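PDB 6CN7: aerobactin synthase IucC from Klebsiella pneumoniae, which catalyses the last condensation of aerobactin biosynthesis, most likely ATP-dependent attachment of a second N-acetyl-N-hydroxylysine to the citryl intermediate. Local coordinates for residues P382-Y387 with E396-Q401; F403-V408 with I428-K433. The protein carries 5 engineered substitutions. One frame throughout, in Å; residues are numbered along the deposited sequence.

Contact 1: residues P382-Y387 with E396-Q401; sequences PLIGAY and ETWLTQ
Ile-384 and Trp-398 make the closest contact between segments 382-387 and 396-401, with Tyr-387 touching the same indole further along. The isoleucine reaches the six-membered part of the ring obliquely: CD1 of Ile-384 lies 3.7 Å from CZ3 of Trp-398, and CG1 of Ile-384 is 4.0 Å from CH2 of Trp-398. Its longer branch gets there because CG1 stands opposite the backbone N (chi1 -176°) and the chain then runs on extended, although its first bond does not aim at the partner. Trp-398 does start toward its neighbour. Tyr-387 also starts toward the indole, yet it makes contact through its methylene, CB of Tyr-387 lying 4.0 Å from CZ2 of Trp-398, while its ring swings away. The two aromatic planes are inclined by only about 18°, but with CG of Tyr-387 4.7 Å from CZ2 of Trp-398 the rings are too far offset to stack. Helix 475-499 also covers Ile-384 through Val-494 and Met-498, and the side chain of Tyr-387 comes within about 4 Å of a bound MES molecule, probably from the crystallisation liquor. All three touching residues are buried. This is plain apolar packing between consecutive helices, joined by a three-residue link, at their N-terminal parts. The indole NE1 of Trp-398 donates to the backbone O of Gly-435, so its hydrogen-bonding need is met outside the two helices and the ring's rotation is probably fixed from there. Between the two segments the 164 Å² interface has only apolar side-chain contacts, which implies cohesion by hydrophobic burial without directional bonds.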
loop_
_atom_site.group_PDB
_atom_site.type_symbol
_atom_site.label_atom_id
_atom_site.label_comp_id
_atom_site.label_asym_id
_atom_site.label_seq_id
_atom_site.Cartn_x
_atom_site.Cartn_y
_atom_site.Cartn_z
ATOM N N PRO A 382 16.575 29.153 22.191
ATOM C CA PRO A 382 15.327 29.321 21.436
ATOM C C PRO A 382 15.543 30.101 20.147
ATOM O O PRO A 382 16.318 31.057 20.098
ATOM C CB PRO A 382 14.421 30.085 22.407
ATOM C CG PRO A 382 14.997 29.843 23.751
ATOM C CD PRO A 382 16.470 29.708 23.552
ATOM N N LEU A 383 14.836 29.681 19.095
ATOM C CA LEU A 383 14.879 30.416 17.835
ATOM C C LEU A 383 14.264 31.800 17.975
ATOM O O LEU A 383 14.683 32.739 17.286
ATOM C CB LEU A 383 14.157 29.631 16.741
ATOM C CG LEU A 383 15.009 28.622 15.967
ATOM C CD1 LEU A 383 15.579 27.549 16.885
ATOM C CD2 LEU A 383 14.184 28.000 14.853
ATOM N N ILE A 384 13.271 31.947 18.853
ATOM C CA ILE A 384 12.657 33.251 19.068
ATOM C C ILE A 384 13.683 34.241 19.599
ATOM O O ILE A 384 13.615 35.439 19.301
ATOM C CB ILE A 384 11.443 33.114 20.009
ATOM C CG1 ILE A 384 10.738 34.465 20.164
ATOM C CG2 ILE A 384 11.875 32.536 21.361
ATOM C CD1 ILE A 384 9.304 34.349 20.655
ATOM N N GLY A 385 14.650 33.764 20.386
ATOM C CA GLY A 385 15.737 34.627 20.816
ATOM C C GLY A 385 16.644 35.044 19.678
ATOM O O GLY A 385 17.198 36.146 19.693
ATOM N N ALA A 386 16.814 34.176 18.678
ATOM C CA ALA A 386 17.593 34.548 17.503
ATOM C C ALA A 386 16.910 35.664 16.726
ATOM O O ALA A 386 17.564 36.629 16.313
ATOM C CB ALA A 386 17.814 33.329 16.609
ATOM N N TYR A 387 15.596 35.553 16.519
ATOM C CA TYR A 387 14.863 36.629 15.861
ATOM C C TYR A 387 14.985 37.931 16.639
ATOM O O TYR A 387 15.180 39.000 16.050
ATOM C CB TYR A 387 13.391 36.244 15.701
ATOM C CG TYR A 387 13.142 35.139 14.700
ATOM C CD1 TYR A 387 13.486 35.298 13.363
ATOM C CD2 TYR A 387 12.548 33.948 15.085
ATOM C CE1 TYR A 387 13.257 34.296 12.442
ATOM C CE2 TYR A 387 12.314 32.938 14.172
ATOM C CZ TYR A 387 12.671 33.119 12.852
ATOM O OH TYR A 387 12.442 32.118 11.935
ATOM N N GLU A 396 10.500 42.806 25.217
ATOM C CA GLU A 396 9.129 43.230 25.488
ATOM C C GLU A 396 8.498 43.900 24.272
ATOM O O GLU A 396 7.344 43.617 23.931
ATOM C CB GLU A 396 9.100 44.163 26.698
ATOM C CG GLU A 396 9.386 43.458 28.016
ATOM C CD GLU A 396 9.123 44.337 29.221
ATOM O OE1 GLU A 396 8.946 45.561 29.041
ATOM O OE2 GLU A 396 9.086 43.802 30.350
ATOM N N THR A 397 9.234 44.789 23.603
ATOM C CA THR A 397 8.688 45.447 22.417
ATOM C C THR A 397 8.475 44.458 21.280
ATOM O O THR A 397 7.537 44.614 20.490
ATOM C CB THR A 397 9.610 46.578 21.960
ATOM O OG1 THR A 397 9.734 47.550 23.006
ATOM C CG2 THR A 397 9.066 47.258 20.706
ATOM N N TRP A 398 9.342 43.452 21.172
ATOM C CA TRP A 398 9.187 42.441 20.132
ATOM C C TRP A 398 7.920 41.624 20.359
ATOM O O TRP A 398 7.122 41.422 19.435
ATOM C CB TRP A 398 10.423 41.541 20.109
ATOM C CG TRP A 398 10.547 40.663 18.905
ATOM C CD1 TRP A 398 11.340 40.874 17.816
ATOM C CD2 TRP A 398 9.870 39.423 18.675
ATOM N NE1 TRP A 398 11.196 39.844 16.918
ATOM C CE2 TRP A 398 10.298 38.940 17.422
ATOM C CE3 TRP A 398 8.942 38.675 19.405
ATOM C CZ2 TRP A 398 9.828 37.746 16.883
ATOM C CZ3 TRP A 398 8.478 37.489 18.868
ATOM C CH2 TRP A 398 8.921 37.036 17.620
ATOM N N LEU A 399 7.714 41.155 21.593
ATOM C CA LEU A 399 6.502 40.407 21.915
ATOM C C LEU A 399 5.252 41.239 21.662
ATOM O O LEU A 399 4.260 40.734 21.123
ATOM C CB LEU A 399 6.544 39.939 23.370
ATOM C CG LEU A 399 7.252 38.610 23.641
ATOM C CD1 LEU A 399 8.719 38.681 23.279
ATOM C CD2 LEU A 399 7.094 38.224 25.101
ATOM N N THR A 400 5.271 42.514 22.060
ATOM C CA THR A 400 4.119 43.377 21.819
ATOM C C THR A 400 3.780 43.425 20.334
ATOM O O THR A 400 2.608 43.336 19.951
ATOM C CB THR A 400 4.393 44.785 22.355
ATOM O OG1 THR A 400 4.554 44.734 23.777
ATOM C CG2 THR A 400 3.242 45.737 22.014
ATOM N N GLN A 401 4.799 43.566 19.483
ATOM C CA GLN A 401 4.571 43.548 18.041
ATOM C C GLN A 401 3.931 42.233 17.606
ATOM O O GLN A 401 2.987 42.226 16.808
ATOM C CB GLN A 401 5.892 43.777 17.307
ATOM C CG GLN A 401 5.771 43.850 15.791
ATOM C CD GLN A 401 5.008 45.068 15.327
ATOM O OE1 GLN A 401 4.715 45.973 16.110
ATOM N NE2 GLN A 401 4.679 45.101 14.041
#

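Contact 2: residues F403-V408 with I428-K433; sequences FRVVVV and ITLAMK
Val-405 and Val-406 meet Ile-428 and Leu-430 through methyl groups alone, and no flat group lies between them. The one aromatic ring of the two segments, Phe-403, stays well clear of strand 428-433 and instead packs edge-to-face with Phe-508 of helix 505-521. Across the contact the tightest approach joins CG2 of Val-406 and CD2 of Leu-430 at 3.6 Å, the two side chains crossing at about a right angle. The first bond of Leu-430 aims neither at the helix nor away from it, but its end comes nearer: with CG anti to the carbonyl carbon (chi1 -61°), the chain runs on extended to CD1 and the side branch CD2 meets the helix. That same methyl is 4.4 Å from CG1 of Val-405 and so sits against two successive valines. The other branch of Val-406 serves Ile-428, with CG1 of Val-406 lying 4.3 Å from CD1 of Ile-428. This is helix-on-sheet packing in an alpha/beta layer: strand 428-433 is an inner strand of a mixed four-stranded sheet, between 366-369 and 436-442, and the short helix and strand axes run nearly antiparallel at 159°, 10.4 Å apart. Ile-428 and Leu-430, two residues apart, offer the strand face that meets the helix. The neighbouring strands extend the apolar patch, Val-440 touching both Val-405 and Ile-428, and Ile-368 touching Leu-430. Beyond strand 366-369, Met-370 lies against both Val-406 and Ile-428.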
loop_
_atom_site.group_PDB
_atom_site.type_symbol
_atom_site.label_atom_id
_atom_site.label_comp_id
_atom_site.label_asym_id
_atom_site.label_seq_id
_atom_site.Cartn_x
_atom_site.Cartn_y
_atom_site.Cartn_z
ATOM N N PHE A 403 2.039 40.250 19.344
ATOM C CA PHE A 403 0.659 40.157 19.810
ATOM C C PHE A 403 -0.267 41.047 18.990
ATOM O O PHE A 403 -1.415 40.674 18.719
ATOM C CB PHE A 403 0.586 40.526 21.292
ATOM C CG PHE A 403 1.334 39.581 22.196
ATOM C CD1 PHE A 403 1.488 38.244 21.863
ATOM C CD2 PHE A 403 1.882 40.033 23.384
ATOM C CE1 PHE A 403 2.172 37.381 22.696
ATOM C CE2 PHE A 403 2.568 39.172 24.221
ATOM C CZ PHE A 403 2.712 37.845 23.877
ATOM N N ARG A 404 0.208 42.228 18.588
ATOM C CA ARG A 404 -0.611 43.100 17.751
ATOM C C ARG A 404 -0.795 42.518 16.357
ATOM O O ARG A 404 -1.815 42.775 15.706
ATOM C CB ARG A 404 0.023 44.489 17.667
ATOM C CG ARG A 404 0.225 45.173 19.012
ATOM C CD ARG A 404 1.109 46.403 18.867
ATOM N NE ARG A 404 0.434 47.459 18.124
ATOM C CZ ARG A 404 1.046 48.467 17.512
ATOM N NH1 ARG A 404 2.370 48.569 17.534
ATOM N NH2 ARG A 404 0.327 49.374 16.868
ATOM N N VAL A 405 0.170 41.727 15.888
ATOM C CA VAL A 405 0.102 41.163 14.542
ATOM C C VAL A 405 -0.825 39.951 14.497
ATOM O O VAL A 405 -1.524 39.728 13.505
ATOM C CB VAL A 405 1.521 40.806 14.065
ATOM C CG1 VAL A 405 1.480 39.874 12.855
ATOM C CG2 VAL A 405 2.294 42.077 13.728
ATOM N N VAL A 406 -0.847 39.150 15.558
ATOM C CA VAL A 406 -1.513 37.847 15.556
ATOM C C VAL A 406 -2.857 37.897 16.273
ATOM O O VAL A 406 -3.885 37.534 15.703
ATOM C CB VAL A 406 -0.588 36.778 16.181
ATOM C CG1 VAL A 406 -1.296 35.427 16.245
ATOM C CG2 VAL A 406 0.707 36.661 15.390
ATOM N N VAL A 407 -2.869 38.349 17.525
ATOM C CA VAL A 407 -4.039 38.146 18.373
ATOM C C VAL A 407 -5.110 39.190 18.089
ATOM O O VAL A 407 -6.302 38.866 18.031
ATOM C CB VAL A 407 -3.618 38.150 19.855
ATOM C CG1 VAL A 407 -4.822 37.905 20.756
ATOM C CG2 VAL A 407 -2.543 37.096 20.103
ATOM N N VAL A 408 -4.712 40.450 17.908
ATOM C CA VAL A 408 -5.691 41.513 17.682
ATOM C C VAL A 408 -6.587 41.202 16.487
ATOM O O VAL A 408 -7.818 41.243 16.639
ATOM C CB VAL A 408 -4.984 42.867 17.553
ATOM C CG1 VAL A 408 -5.986 43.971 17.223
ATOM C CG2 VAL A 408 -4.233 43.197 18.838
ATOM N N ILE A 428 -0.838 29.300 11.166
ATOM C CA ILE A 428 -0.550 30.726 11.247
ATOM C C ILE A 428 0.835 30.945 10.659
ATOM O O ILE A 428 1.824 30.396 11.160
ATOM C CB ILE A 428 -0.625 31.241 12.692
ATOM C CG1 ILE A 428 -2.073 31.223 13.179
ATOM C CG2 ILE A 428 -0.041 32.658 12.799
ATOM C CD1 ILE A 428 -2.224 31.508 14.650
ATOM N N THR A 429 0.905 31.737 9.596
ATOM C CA THR A 429 2.164 32.099 8.965
ATOM C C THR A 429 2.491 33.548 9.296
ATOM O O THR A 429 1.616 34.417 9.257
ATOM C CB THR A 429 2.093 31.910 7.446
ATOM O OG1 THR A 429 1.810 30.540 7.144
ATOM C CG2 THR A 429 3.409 32.308 6.787
ATOM N N LEU A 430 3.753 33.799 9.631
ATOM C CA LEU A 430 4.237 35.138 9.929
ATOM C C LEU A 430 5.177 35.601 8.829
ATOM O O LEU A 430 6.033 34.838 8.370
ATOM C CB LEU A 430 4.974 35.182 11.269
ATOM C CG LEU A 430 4.184 34.802 12.519
ATOM C CD1 LEU A 430 5.115 34.771 13.718
ATOM C CD2 LEU A 430 3.037 35.773 12.752
ATOM N N ALA A 431 5.012 36.851 8.409
ATOM C CA ALA A 431 5.950 37.487 7.493
ATOM C C ALA A 431 7.057 38.134 8.313
ATOM O O ALA A 431 6.792 39.014 9.137
ATOM C CB ALA A 431 5.243 38.522 6.620
ATOM N N MET A 432 8.292 37.693 8.094
ATOM C CA MET A 432 9.437 38.131 8.881
ATOM C C MET A 432 10.377 38.951 8.011
ATOM O O MET A 432 10.676 38.566 6.877
ATOM C CB MET A 432 10.189 36.933 9.469
ATOM C CG MET A 432 9.340 36.009 10.331
ATOM S SD MET A 432 8.801 36.769 11.877
ATOM C CE MET A 432 10.359 36.997 12.730
ATOM N N LYS A 433 10.836 40.079 8.548
ATOM C CA LYS A 433 11.860 40.894 7.907
ATOM C C LYS A 433 12.831 41.367 8.975
ATOM O O LYS A 433 12.451 42.134 9.865
ATOM C CB LYS A 433 11.245 42.090 7.172
#

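Overall arrangement
Following the chain, contact 1 comes first: residues 382-387 open helix 383-391, and eight intervening residues bring the chain back to the start of helix 395-417 at 396-401. Contact 2 opens further along that helix, at 403-408, and closes a loop of nineteen residues on strand 428-433. The two are therefore in series, neither nested nor crossed, with helix 395-417 common to both and their centres about 12 Å apart. They also touch directly: CE of Met-432 packs 3.6 Å from CD1 of Tyr-387 and 4.3 Å from CZ2 of Trp-398. Together they tie the helix pair to the mixed sheet.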